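Local coordinates for protein catechol 1,2-dioxygenase (Acinetobacter sp., PDB 1DMH) that catalyses the intradiol cleavage of catechol by O2 to cis,cis-muconate, using one ferric iron per subunit of a homodimer, at residues D232-L237 with L290-L295; N63-N68 with E205-Q210; G119-D124 with M178-I183; I155-T160 with R193-A198; N99-T104 with L237-N242. All coordinates share one frame; numbering follows the deposited sequence.

Interaction 1: residues D232-L237 with L290-L295; sequences DGHRKL and LKLTRL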
# COMPACT_ATOMS: atom_id res chain seq x y z
N ASP A 232 15.37 -22.00 26.39
CA ASP A 232 16.12 -21.11 27.26
C ASP A 232 17.59 -21.04 26.86
O ASP A 232 18.18 -22.01 26.36
CB ASP A 232 15.98 -21.55 28.71
CG ASP A 232 14.56 -21.39 29.21
OD1 ASP A 232 14.02 -20.27 29.10
OD2 ASP A 232 13.97 -22.37 29.71
N GLY A 233 18.18 -19.87 27.04
CA GLY A 233 19.58 -19.68 26.70
C GLY A 233 19.91 -19.60 25.21
O GLY A 233 21.06 -19.36 24.83
N HIS A 234 18.91 -19.79 24.36
CA HIS A 234 19.18 -19.74 22.91
C HIS A 234 18.27 -18.75 22.21
O HIS A 234 17.20 -18.38 22.73
CB HIS A 234 18.98 -21.11 22.26
CG HIS A 234 19.92 -22.16 22.77
ND1 HIS A 234 19.77 -22.74 24.01
CD2 HIS A 234 21.03 -22.70 22.21
CE1 HIS A 234 20.75 -23.61 24.19
NE2 HIS A 234 21.53 -23.61 23.12
N ARG A 235 18.70 -18.34 21.02
CA ARG A 235 17.91 -17.42 20.21
C ARG A 235 16.79 -18.21 19.54
O ARG A 235 16.91 -19.43 19.34
CB ARG A 235 18.79 -16.74 19.14
CG ARG A 235 19.99 -15.97 19.73
CD ARG A 235 20.72 -15.16 18.66
NE ARG A 235 21.21 -16.00 17.57
CZ ARG A 235 21.78 -15.53 16.46
NH1 ARG A 235 21.95 -14.22 16.28
NH2 ARG A 235 22.18 -16.39 15.52
N LYS A 236 15.70 -17.54 19.20
CA LYS A 236 14.58 -18.21 18.55
C LYS A 236 14.94 -18.44 17.08
O LYS A 236 15.35 -17.50 16.36
CB LYS A 236 13.32 -17.38 18.68
CG LYS A 236 12.10 -18.05 18.18
CD LYS A 236 10.95 -17.09 18.37
CE LYS A 236 9.63 -17.77 18.06
NZ LYS A 236 8.50 -16.90 18.51
N LEU A 237 14.80 -19.69 16.64
CA LEU A 237 15.14 -20.06 15.26
C LEU A 237 13.89 -20.03 14.39
O LEU A 237 12.86 -20.58 14.77
CB LEU A 237 15.71 -21.49 15.21
CG LEU A 237 16.65 -22.04 14.11
CD1 LEU A 237 16.37 -23.50 13.98
CD2 LEU A 237 16.55 -21.29 12.82
N LEU A 290 17.52 -29.92 14.16
CA LEU A 290 17.80 -28.49 14.20
C LEU A 290 18.79 -28.20 15.31
O LEU A 290 18.69 -28.76 16.39
CB LEU A 290 16.53 -27.68 14.43
CG LEU A 290 15.49 -27.86 13.32
CD1 LEU A 290 14.65 -29.06 13.68
CD2 LEU A 290 14.61 -26.62 13.15
N LYS A 291 19.75 -27.32 15.02
CA LYS A 291 20.76 -26.93 16.01
C LYS A 291 20.58 -25.44 16.27
O LYS A 291 20.52 -24.63 15.32
CB LYS A 291 22.17 -27.22 15.50
CG LYS A 291 23.27 -26.93 16.54
CD LYS A 291 24.65 -27.34 15.99
CE LYS A 291 25.81 -26.89 16.89
NZ LYS A 291 25.76 -27.54 18.22
N LEU A 292 20.49 -25.09 17.55
CA LEU A 292 20.27 -23.71 17.98
C LEU A 292 21.54 -22.91 18.33
O LEU A 292 22.61 -23.47 18.56
CB LEU A 292 19.32 -23.71 19.18
CG LEU A 292 17.94 -24.36 19.06
CD1 LEU A 292 17.20 -24.12 20.36
CD2 LEU A 292 17.14 -23.76 17.90
N THR A 293 21.40 -21.58 18.34
CA THR A 293 22.52 -20.72 18.70
C THR A 293 22.21 -20.05 20.04
O THR A 293 21.04 -19.85 20.42
CB THR A 293 22.78 -19.64 17.62
OG1 THR A 293 21.60 -18.86 17.43
CG2 THR A 293 23.14 -20.28 16.29
N ARG A 294 23.27 -19.73 20.78
CA ARG A 294 23.16 -19.09 22.08
C ARG A 294 22.82 -17.61 21.97
O ARG A 294 23.08 -16.97 20.94
CB ARG A 294 24.49 -19.18 22.85
CG ARG A 294 24.81 -20.50 23.50
CD ARG A 294 25.90 -20.27 24.55
NE ARG A 294 26.17 -21.45 25.36
CZ ARG A 294 26.84 -22.52 24.94
NH1 ARG A 294 27.32 -22.56 23.69
NH2 ARG A 294 27.05 -23.55 25.76
N LEU A 295 22.25 -17.07 23.04
CA LEU A 295 21.89 -15.66 23.12
C LEU A 295 23.19 -14.86 22.99
O LEU A 295 24.28 -15.39 23.21
CB LEU A 295 21.23 -15.35 24.46
CG LEU A 295 19.87 -16.00 24.71
CD1 LEU A 295 19.41 -15.68 26.11
CD2 LEU A 295 18.85 -15.48 23.69
O HOH W 1 18.86 -20.68 17.75

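Interaction 2: residues N63-N68 with E205-Q210; sequences NQLGAN and EGPTQQ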
# COMPACT_ATOMS: atom_id res chain seq x y z
N ASN A 63 -4.16 0.53 -3.09
CA ASN A 63 -5.44 0.30 -2.41
C ASN A 63 -5.85 -1.17 -2.55
O ASN A 63 -6.29 -1.82 -1.61
CB ASN A 63 -6.56 1.18 -2.98
CG ASN A 63 -6.61 2.55 -2.37
OD1 ASN A 63 -6.36 2.73 -1.17
ND2 ASN A 63 -6.97 3.53 -3.17
N GLN A 64 -5.69 -1.68 -3.76
CA GLN A 64 -6.06 -3.06 -4.05
C GLN A 64 -5.22 -4.06 -3.25
O GLN A 64 -5.72 -5.10 -2.81
CB GLN A 64 -5.90 -3.27 -5.54
CG GLN A 64 -6.32 -4.61 -6.01
CD GLN A 64 -6.30 -4.69 -7.53
OE1 GLN A 64 -5.30 -4.32 -8.18
NE2 GLN A 64 -7.41 -5.17 -8.13
N LEU A 65 -3.95 -3.74 -3.06
CA LEU A 65 -3.04 -4.61 -2.31
C LEU A 65 -3.53 -4.74 -0.86
O LEU A 65 -3.65 -5.85 -0.33
CB LEU A 65 -1.63 -4.03 -2.29
CG LEU A 65 -0.55 -4.87 -1.57
CD1 LEU A 65 -0.33 -6.22 -2.28
CD2 LEU A 65 0.75 -4.06 -1.53
N GLY A 66 -3.82 -3.59 -0.25
CA GLY A 66 -4.29 -3.58 1.12
C GLY A 66 -5.70 -4.10 1.28
O GLY A 66 -6.03 -4.74 2.28
N ALA A 67 -6.55 -3.81 0.31
CA ALA A 67 -7.92 -4.28 0.35
C ALA A 67 -7.95 -5.81 0.38
O ALA A 67 -8.83 -6.41 0.98
CB ALA A 67 -8.69 -3.76 -0.85
N ASN A 68 -6.97 -6.45 -0.26
CA ASN A 68 -6.90 -7.90 -0.29
C ASN A 68 -5.97 -8.46 0.78
O ASN A 68 -5.66 -9.65 0.77
CB ASN A 68 -6.42 -8.41 -1.65
CG ASN A 68 -7.46 -8.25 -2.72
OD1 ASN A 68 -7.73 -7.15 -3.20
ND2 ASN A 68 -8.07 -9.35 -3.08
N GLU A 205 -5.93 -14.24 -9.15
CA GLU A 205 -6.47 -12.95 -9.53
C GLU A 205 -6.14 -11.86 -8.52
O GLU A 205 -6.61 -10.73 -8.66
CB GLU A 205 -7.97 -13.04 -9.68
CG GLU A 205 -8.37 -14.09 -10.68
CD GLU A 205 -9.87 -14.28 -10.71
OE1 GLU A 205 -10.44 -14.55 -9.62
OE2 GLU A 205 -10.48 -14.15 -11.81
N GLY A 206 -5.34 -12.20 -7.50
CA GLY A 206 -4.97 -11.23 -6.48
C GLY A 206 -3.92 -10.24 -6.96
O GLY A 206 -3.27 -10.47 -7.99
N PRO A 207 -3.75 -9.11 -6.26
CA PRO A 207 -2.75 -8.11 -6.66
C PRO A 207 -1.28 -8.60 -6.71
O PRO A 207 -0.49 -8.12 -7.52
CB PRO A 207 -2.98 -6.98 -5.63
CG PRO A 207 -3.57 -7.73 -4.42
CD PRO A 207 -4.55 -8.62 -5.12
N THR A 208 -0.91 -9.53 -5.85
CA THR A 208 0.48 -9.99 -5.85
C THR A 208 0.76 -10.69 -7.19
O THR A 208 1.75 -10.40 -7.87
CB THR A 208 0.79 -10.95 -4.65
OG1 THR A 208 0.57 -10.26 -3.42
CG2 THR A 208 2.24 -11.41 -4.69
N GLN A 209 -0.12 -11.61 -7.57
CA GLN A 209 0.10 -12.31 -8.82
C GLN A 209 0.01 -11.36 -10.00
O GLN A 209 0.75 -11.50 -10.98
CB GLN A 209 -0.91 -13.44 -8.97
CG GLN A 209 -0.59 -14.32 -10.17
CD GLN A 209 0.79 -14.93 -10.06
OE1 GLN A 209 1.67 -14.65 -10.88
NE2 GLN A 209 1.00 -15.75 -9.05
N GLN A 210 -0.91 -10.40 -9.93
CA GLN A 210 -1.03 -9.42 -11.00
C GLN A 210 0.30 -8.68 -11.21
O GLN A 210 0.74 -8.52 -12.34
CB GLN A 210 -2.12 -8.40 -10.70
CG GLN A 210 -3.49 -9.03 -10.56
CD GLN A 210 -3.95 -9.71 -11.85
OE1 GLN A 210 -4.88 -10.55 -11.83
NE2 GLN A 210 -3.32 -9.35 -12.98

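Interaction 3: residues G119-D124 with M178-I183; sequences GYARMD and MRRSII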
# COMPACT_ATOMS: atom_id res chain seq x y z
N GLY A 119 6.83 -34.26 23.14
CA GLY A 119 7.39 -35.26 22.25
C GLY A 119 6.66 -35.74 21.00
O GLY A 119 7.32 -36.09 20.03
N TYR A 120 5.33 -35.74 21.01
CA TYR A 120 4.55 -36.26 19.89
C TYR A 120 3.16 -35.65 19.75
O TYR A 120 2.54 -35.25 20.73
CB TYR A 120 4.39 -37.79 20.06
CG TYR A 120 3.36 -38.41 19.14
CD1 TYR A 120 3.65 -38.65 17.80
CD2 TYR A 120 2.04 -38.61 19.57
CE1 TYR A 120 2.66 -39.07 16.90
CE2 TYR A 120 1.04 -39.03 18.67
CZ TYR A 120 1.36 -39.25 17.34
OH TYR A 120 0.38 -39.62 16.44
N ALA A 121 2.67 -35.60 18.52
CA ALA A 121 1.33 -35.11 18.24
C ALA A 121 1.01 -35.45 16.80
O ALA A 121 1.91 -35.57 15.96
CB ALA A 121 1.22 -33.61 18.42
N ARG A 122 -0.27 -35.65 16.53
CA ARG A 122 -0.70 -35.84 15.16
C ARG A 122 -1.18 -34.42 14.83
O ARG A 122 -1.90 -33.81 15.61
CB ARG A 122 -1.84 -36.85 15.04
CG ARG A 122 -2.43 -36.79 13.64
CD ARG A 122 -3.38 -37.91 13.33
NE ARG A 122 -3.93 -37.67 12.01
CZ ARG A 122 -4.71 -38.52 11.35
NH1 ARG A 122 -5.05 -39.69 11.89
NH2 ARG A 122 -5.16 -38.19 10.15
N MET A 123 -0.77 -33.88 13.69
CA MET A 123 -1.12 -32.50 13.34
C MET A 123 -2.36 -32.27 12.50
O MET A 123 -2.93 -31.18 12.52
CB MET A 123 0.03 -31.85 12.58
CG MET A 123 1.35 -31.95 13.27
SD MET A 123 2.61 -31.06 12.32
CE MET A 123 1.92 -29.39 12.26
N ASP A 124 -2.76 -33.27 11.74
CA ASP A 124 -3.90 -33.11 10.85
C ASP A 124 -5.14 -33.82 11.37
O ASP A 124 -5.04 -34.73 12.19
CB ASP A 124 -3.55 -33.66 9.48
CG ASP A 124 -3.51 -35.17 9.47
OD1 ASP A 124 -2.66 -35.76 10.18
OD2 ASP A 124 -4.33 -35.78 8.75
N MET A 178 -3.11 -28.84 11.16
CA MET A 178 -1.72 -28.85 10.69
C MET A 178 -0.85 -27.77 11.33
O MET A 178 0.07 -27.24 10.70
CB MET A 178 -1.70 -28.75 9.16
CG MET A 178 -2.48 -29.91 8.47
SD MET A 178 -2.60 -29.71 6.67
CE MET A 178 -3.41 -28.09 6.61
N ARG A 179 -1.13 -27.45 12.59
CA ARG A 179 -0.38 -26.45 13.35
C ARG A 179 -0.25 -27.00 14.79
O ARG A 179 -1.26 -27.18 15.47
CB ARG A 179 -1.14 -25.11 13.40
CG ARG A 179 -1.33 -24.38 12.07
CD ARG A 179 -2.23 -23.14 12.26
NE ARG A 179 -2.51 -22.41 11.02
CZ ARG A 179 -1.62 -21.63 10.39
NH1 ARG A 179 -0.39 -21.48 10.89
NH2 ARG A 179 -1.98 -20.99 9.28
N ARG A 180 0.97 -27.25 15.25
CA ARG A 180 1.17 -27.76 16.61
C ARG A 180 2.45 -27.23 17.25
O ARG A 180 3.37 -26.79 16.54
CB ARG A 180 1.26 -29.29 16.62
CG ARG A 180 -0.00 -30.06 16.29
CD ARG A 180 -1.10 -29.89 17.34
NE ARG A 180 -2.25 -30.73 17.01
CZ ARG A 180 -3.19 -30.43 16.12
NH1 ARG A 180 -3.19 -29.26 15.49
NH2 ARG A 180 -4.18 -31.29 15.90
N SER A 181 2.50 -27.28 18.58
CA SER A 181 3.70 -26.92 19.32
C SER A 181 4.11 -28.20 20.00
O SER A 181 3.28 -28.86 20.62
CB SER A 181 3.42 -25.87 20.39
OG SER A 181 3.13 -24.63 19.79
N ILE A 182 5.37 -28.57 19.87
CA ILE A 182 5.85 -29.79 20.50
C ILE A 182 7.03 -29.50 21.40
O ILE A 182 7.98 -28.84 21.01
CB ILE A 182 6.23 -30.84 19.46
CG1 ILE A 182 4.97 -31.16 18.66
CG2 ILE A 182 6.81 -32.11 20.13
CD1 ILE A 182 5.16 -32.23 17.75
N ILE A 183 6.92 -29.95 22.64
CA ILE A 183 8.00 -29.75 23.61
C ILE A 183 8.86 -30.97 23.44
O ILE A 183 8.35 -32.10 23.53
CB ILE A 183 7.47 -29.76 25.06
CG1 ILE A 183 6.37 -28.70 25.20
CG2 ILE A 183 8.63 -29.60 26.03
CD1 ILE A 183 6.79 -27.30 24.76

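Interaction 4: residues I155-T160 with R193-A198; sequences IWHANT and RTILPA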
# COMPACT_ATOMS: atom_id res chain seq x y z
N ILE A 155 5.45 -26.09 14.45
CA ILE A 155 5.35 -26.49 13.06
C ILE A 155 4.01 -26.14 12.45
O ILE A 155 2.96 -26.30 13.08
CB ILE A 155 5.55 -28.02 12.94
CG1 ILE A 155 6.82 -28.42 13.69
CG2 ILE A 155 5.61 -28.44 11.47
CD1 ILE A 155 7.18 -29.86 13.53
N TRP A 156 4.02 -25.64 11.22
CA TRP A 156 2.76 -25.34 10.56
C TRP A 156 3.01 -25.55 9.08
O TRP A 156 4.12 -25.32 8.61
CB TRP A 156 2.24 -23.92 10.91
CG TRP A 156 2.98 -22.68 10.42
CD1 TRP A 156 2.63 -21.87 9.37
CD2 TRP A 156 4.16 -22.10 10.99
NE1 TRP A 156 3.52 -20.82 9.26
CE2 TRP A 156 4.46 -20.93 10.24
CE3 TRP A 156 4.99 -22.44 12.07
CZ2 TRP A 156 5.56 -20.12 10.53
CZ3 TRP A 156 6.09 -21.64 12.36
CH2 TRP A 156 6.36 -20.48 11.59
N HIS A 157 2.00 -26.02 8.36
CA HIS A 157 2.15 -26.27 6.92
C HIS A 157 0.81 -26.37 6.22
O HIS A 157 -0.24 -26.37 6.87
CB HIS A 157 2.98 -27.55 6.70
CG HIS A 157 2.29 -28.81 7.14
ND1 HIS A 157 1.37 -29.48 6.35
CD2 HIS A 157 2.40 -29.54 8.28
CE1 HIS A 157 0.95 -30.56 6.98
NE2 HIS A 157 1.56 -30.62 8.16
N ALA A 158 0.84 -26.44 4.90
CA ALA A 158 -0.38 -26.50 4.08
C ALA A 158 -0.87 -27.93 3.82
O ALA A 158 -0.16 -28.89 4.10
CB ALA A 158 -0.12 -25.78 2.75
N ASN A 159 -2.09 -28.05 3.29
CA ASN A 159 -2.62 -29.36 2.96
C ASN A 159 -2.27 -29.64 1.51
O ASN A 159 -1.46 -28.91 0.94
CB ASN A 159 -4.15 -29.45 3.18
CG ASN A 159 -4.94 -28.45 2.35
OD1 ASN A 159 -4.47 -27.92 1.34
ND2 ASN A 159 -6.19 -28.21 2.77
N THR A 160 -2.86 -30.68 0.91
CA THR A 160 -2.54 -31.05 -0.47
C THR A 160 -3.02 -30.07 -1.52
O THR A 160 -2.66 -30.19 -2.70
CB THR A 160 -3.06 -32.47 -0.84
OG1 THR A 160 -4.49 -32.51 -0.72
CG2 THR A 160 -2.45 -33.51 0.08
N ARG A 193 2.92 -36.74 13.38
CA ARG A 193 2.28 -37.46 12.31
C ARG A 193 1.39 -36.38 11.62
O ARG A 193 0.60 -35.70 12.29
CB ARG A 193 1.41 -38.61 12.83
CG ARG A 193 0.50 -39.14 11.74
CD ARG A 193 -0.32 -40.35 12.14
NE ARG A 193 -1.29 -40.59 11.08
CZ ARG A 193 -2.06 -41.66 10.99
NH1 ARG A 193 -1.98 -42.61 11.90
NH2 ARG A 193 -2.91 -41.79 9.97
N THR A 194 1.56 -36.20 10.31
CA THR A 194 0.76 -35.22 9.60
C THR A 194 0.63 -35.71 8.15
O THR A 194 0.62 -36.93 7.92
CB THR A 194 1.43 -33.83 9.68
OG1 THR A 194 0.56 -32.86 9.10
CG2 THR A 194 2.77 -33.82 8.96
N ILE A 195 0.47 -34.81 7.18
CA ILE A 195 0.41 -35.23 5.78
C ILE A 195 1.42 -34.40 4.98
O ILE A 195 1.83 -33.32 5.42
CB ILE A 195 -1.01 -35.03 5.14
CG1 ILE A 195 -1.41 -33.56 5.21
CG2 ILE A 195 -2.04 -35.92 5.82
CD1 ILE A 195 -2.69 -33.25 4.46
N LEU A 196 1.82 -34.90 3.81
CA LEU A 196 2.75 -34.17 2.95
C LEU A 196 2.04 -32.97 2.37
O LEU A 196 0.98 -33.10 1.77
CB LEU A 196 3.24 -35.01 1.78
CG LEU A 196 4.57 -35.72 1.88
CD1 LEU A 196 4.82 -36.40 0.54
CD2 LEU A 196 5.70 -34.74 2.17
N PRO A 197 2.61 -31.77 2.55
CA PRO A 197 1.97 -30.59 1.99
C PRO A 197 2.24 -30.50 0.50
O PRO A 197 3.14 -31.17 -0.02
CB PRO A 197 2.64 -29.46 2.76
CG PRO A 197 4.03 -29.97 2.85
CD PRO A 197 3.80 -31.39 3.33
N ALA A 198 1.44 -29.68 -0.18
CA ALA A 198 1.61 -29.43 -1.61
C ALA A 198 2.11 -27.99 -1.64
O ALA A 198 1.88 -27.24 -0.70
CB ALA A 198 0.26 -29.52 -2.35

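Interaction 5: residues N99-T104 with L237-N242; sequences NATPRT and LTTQIN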
# COMPACT_ATOMS: atom_id res chain seq x y z
N ASN A 99 25.86 -20.20 12.24
CA ASN A 99 24.47 -20.71 12.26
C ASN A 99 24.37 -22.13 11.68
O ASN A 99 24.25 -22.30 10.45
CB ASN A 99 23.52 -19.80 11.44
CG ASN A 99 23.31 -18.43 12.08
OD1 ASN A 99 22.82 -18.32 13.20
ND2 ASN A 99 23.67 -17.38 11.35
N ALA A 100 24.39 -23.14 12.56
CA ALA A 100 24.31 -24.53 12.12
C ALA A 100 23.08 -24.75 11.25
O ALA A 100 23.20 -25.20 10.11
CB ALA A 100 24.30 -25.46 13.32
N THR A 101 21.89 -24.47 11.76
CA THR A 101 20.68 -24.62 10.95
C THR A 101 20.39 -23.22 10.43
O THR A 101 20.11 -22.32 11.20
CB THR A 101 19.48 -25.12 11.78
OG1 THR A 101 19.75 -26.44 12.27
CG2 THR A 101 18.23 -25.14 10.93
N PRO A 102 20.42 -23.03 9.09
CA PRO A 102 20.17 -21.77 8.39
C PRO A 102 18.79 -21.21 8.67
O PRO A 102 17.83 -21.96 8.69
CB PRO A 102 20.29 -22.16 6.92
CG PRO A 102 21.16 -23.38 6.94
CD PRO A 102 20.58 -24.11 8.11
N ARG A 103 18.70 -19.89 8.86
CA ARG A 103 17.40 -19.26 9.06
C ARG A 103 16.79 -19.05 7.68
O ARG A 103 17.49 -19.07 6.68
CB ARG A 103 17.55 -17.87 9.69
CG ARG A 103 18.43 -16.91 8.88
CD ARG A 103 18.21 -15.46 9.28
NE ARG A 103 18.40 -15.22 10.71
CZ ARG A 103 19.59 -15.14 11.32
NH1 ARG A 103 20.71 -15.26 10.62
NH2 ARG A 103 19.64 -14.92 12.63
N THR A 104 15.47 -18.89 7.62
CA THR A 104 14.87 -18.50 6.36
C THR A 104 13.56 -17.80 6.71
O THR A 104 13.24 -17.68 7.89
CB THR A 104 14.74 -19.62 5.26
OG1 THR A 104 14.50 -18.97 4.01
CG2 THR A 104 13.60 -20.60 5.52
N LEU A 237 14.80 -19.69 16.64
CA LEU A 237 15.14 -20.06 15.26
C LEU A 237 13.89 -20.03 14.39
O LEU A 237 12.86 -20.58 14.77
CB LEU A 237 15.71 -21.49 15.21
CG LEU A 237 16.65 -22.04 14.11
CD1 LEU A 237 16.37 -23.50 13.98
CD2 LEU A 237 16.55 -21.29 12.82
N THR A 238 13.98 -19.39 13.23
CA THR A 238 12.87 -19.38 12.28
C THR A 238 13.44 -20.03 11.03
O THR A 238 14.47 -19.58 10.52
CB THR A 238 12.41 -17.95 11.92
OG1 THR A 238 11.87 -17.32 13.08
CG2 THR A 238 11.33 -17.98 10.79
N THR A 239 12.81 -21.09 10.53
CA THR A 239 13.34 -21.72 9.34
C THR A 239 12.25 -22.57 8.70
O THR A 239 11.09 -22.51 9.08
CB THR A 239 14.62 -22.59 9.69
OG1 THR A 239 15.27 -22.98 8.48
CG2 THR A 239 14.24 -23.86 10.46
N GLN A 240 12.61 -23.34 7.68
CA GLN A 240 11.60 -24.20 7.06
C GLN A 240 12.35 -25.28 6.31
O GLN A 240 13.57 -25.17 6.11
CB GLN A 240 10.75 -23.43 6.07
CG GLN A 240 11.40 -23.35 4.72
CD GLN A 240 10.59 -22.62 3.66
OE1 GLN A 240 10.89 -22.75 2.46
NE2 GLN A 240 9.59 -21.83 4.08
N ILE A 241 11.66 -26.35 5.94
CA ILE A 241 12.30 -27.38 5.13
C ILE A 241 11.50 -27.53 3.85
O ILE A 241 10.29 -27.32 3.84
CB ILE A 241 12.45 -28.74 5.85
CG1 ILE A 241 11.12 -29.24 6.40
CG2 ILE A 241 13.52 -28.62 6.91
CD1 ILE A 241 11.20 -30.58 7.14
N ASN A 242 12.22 -27.84 2.78
CA ASN A 242 11.67 -28.03 1.45
C ASN A 242 11.63 -29.50 1.14
O ASN A 242 12.59 -30.22 1.40
CB ASN A 242 12.58 -27.36 0.42
CG ASN A 242 12.44 -25.90 0.41
OD1 ASN A 242 11.46 -25.39 -0.11
ND2 ASN A 242 13.39 -25.19 1.03

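Interaction 1: residues D232-L237 with L290-L295
The guanidinium of Arg235 meets the hydroxyl of Thr293 with its edge: OG1 lies almost in the guanidinium plane and takes bonds from two nitrogens, NE at 2.9 Å and NH2, longer, at 3.2 Å. The Arg235 chain bends at chi3 (-58°), which turns this NE side onto the threonine, while NH1 forms a salt bridge with Asp92. The other flat group, the imidazole of His234, is held at its edge by its own segment, ND1 donating in the ring plane to Asp232 O at 2.9 Å. The carbonyl oxygen of Thr293 also sits at this ring's edge and comes close to His234 CB, and the Leu292 side chain crosses the histidine at about a right angle, its CB 3.6 Å from His234 CD2.

Two backbone bonds frame the pair. Arg235 N donates to Thr293 O at 2.8 Å, and Leu295 N to Gly233 O at 3.1 Å from above the carbonyl plane. One water carries the pairing a step further, giving a hydrogen to Arg235 O and accepting one from Thr293 N. Beyond it the contact turns apolar: Leu237 CD1 rests 3.7 Å from Leu290 CD2, and Leu237 CB faces Leu292 CD2, beside Val229 of strand 220-230. Leu295 covers the other end, its CD2 against His234 O.

The two segments pair at a single beta bridge, His234 with Arg294, where the link between strands 220-230 and 237-243 meets the chain leaving strand 283-291 at one end of the mixed beta-sheet fold of intradiol dioxygenases.

Interaction 2: residues N63-N68 with E205-Q210
Helix 52-67 belongs to the N-terminal helical region that forms the dimer axis, and its last turn meets the first turn of helix 207-214 through Pro207. Pro207, first residue of its helix after the N-cap Gly206, turns its CB toward helix 52-67 and is met at three of its ring atoms. CG comes 3.8 Å from Leu65 CA and lies just as near Gln64 O; CB meets Gln64 CG at 4.1 Å; CD lies against the side chain of Asn68, 3.8 Å from its CG.

Gln64 reaches across with CG anti to the backbone N (chi1 -176°), which brings the start of its extended chain obliquely alongside Pro207 CB. Leu65 does likewise at chi1 -178° and brings CD1 to 4.2 Å from Pro207 CG. As Pro207 opens the first turn of a helix in the catalytic domain, the contact joins the helical zipper to that domain by van der Waals packing, with no hydrogen bond between the two segments. Polar links run alongside: Tyr61 OH bonds to Pro207 O, and Thr208 OG1 to Glu70 OE1. On helix 52-67, Asn63 OD1 accepts a bond from Ala71 N of the second subunit.

Interaction 3: residues G119-D124 with M178-I183
The side chains of Met123 and Arg180 lie alongside each other, running opposite ways, with CG of Met123 3.8 Å from CG of Arg180. The methionine bends at chi3, which brings CE over the peptide of Met178, 3.2 Å from Met178 O. Arg180 bends early, at chi2 (-66°), and folds its guanidinium back along the other segment: CA of Met123 stands over the centre of one face, with Met123 O over the same group. A bond from Arg180 NH1 to Arg179 O, 2.8 Å, holds this pose, the donor standing above the plane of that carbonyl.

Arg122, extended and pointing away from the facing strand, meets Asp124 side-on in a salt bridge, NE to OD1 and NH2 to OD2, each at 2.9 Å; the NH2 bond is the straighter, at 170°, and arrives on the syn side but well out of the carboxylate plane, while NE meets OD1 from above it. Toward the Gly119 end the contact is apolar: Ile182 CG2 lies against the Gly119 backbone and CD1 near Ala121 CB.

Strands 120-122 and 179-183 run nearly antiparallel, 165° apart with axes 7.5 Å away from each other, but are not paired: in the same mixed sheet 120-122 pairs with 189-195 and 179-183 with 152-157. Backbone bonds close only the two ends, Gly119 N to Ile183 O and Met178 N to Met123 O, both 2.7 Å. Between them alkyl groups and the methionine methyl make the contact, and the charged tip of Arg180 settles against backbone carbonyls, whose partial negative charge would suit it.

Interaction 4: residues I155-T160 with R193-A198
His157 and Thr194 meet end to end and share the shortest polar contact here, a hydrogen bond of 2.6 Å between NE2 and OG1 in which either could be the donor. OG1 lies in the plane of the imidazole, at its edge. The rotation of the ring is fixed from its other nitrogen, since ND1 donates to Ala158 O at 2.8 Å, again near the ring plane; with chi1 at 68°, CG sits between the backbone N and the carbonyl carbon, where the ring can span both partners. A backbone bond follows farther along, Ala198 N to Asn159 O, 3.2 Å, the donor standing above the carbonyl plane.

The remaining contacts are van der Waals. The Pro197 side chain crosses that of His157 at about a right angle, its CB 3.8 Å from His157 ND1 and 3.2 Å from Ala158 O. Ile195 CD1 lies against Asn159.

These residues join the ends of strands 152-157 and 189-195, which belong to one sheet without pairing directly. Strand 220-230, which carries iron ligands His224 and His226, covers Pro197 through Ile225, and Ala158 lies beside the iron ligand Tyr164.

Interaction 5: residues N99-T104 with L237-N242
Thr101 lays its methyl CG2 across the end of Leu237 at about a right angle, 3.9 Å from CD1. Its chi1 of -65° puts CG2 anti to the backbone N and OG1 beside that N, where OG1 accepts a bond from Lys291 N. At the far end of the contact, Thr104 and Gln240 pass obliquely: CG2 of the threonine touches CG of the glutamine at 3.6 Å, while Thr104 OG1 bonds to Ala256 O.

Between these two pairs Thr239 turns its hydroxyl onto the loop. OG1, anti to the backbone N (chi1 -169°), donates to Pro102 O at 2.8 Å, nearly along the C=O axis. Its neighbour Thr238 contributes both its carbonyl, which accepts Thr104 N at 3.1 Å and is also approached by Arg103 CA at 3.3 Å, and its methyl CG2, which faces Thr104 O. Arg103 sends its guanidinium away from the strand, to salt bridges with Asp89 and Asp92 of helix 80-94.

Residues 101-104 run at 70° to residues 237-240. In the sheet the strand lies between 220-230, antiparallel, and 262-268, parallel; Gln240 packs on His224 and His226 of the former, its side chain about 5 Å from the iron and from the bound 4-methylcatechol.

In the fold
From the N terminus, the end of helix 52-67 meets residues 205-210, closing interaction 2, a loop of over 130 residues that contains interactions 3 and 4 whole. Chain 99-104 starts inside that loop but finds its partner only at 237-242, so interactions 2 and 5 cross, and 5 too encloses 3 and 4. Those two cross each other and touch, since 120-122 pairs with 189-195 and 152-157 with 179-183. Interaction 1 opens last, crosses interaction 5 and shares Leu237 with it. Interactions 1, 3, 4 and 5 all reach the same mixed sheet, whereas interaction 2, across the chain's centre from interaction 1, ties the N-terminal helices to the catalytic domain.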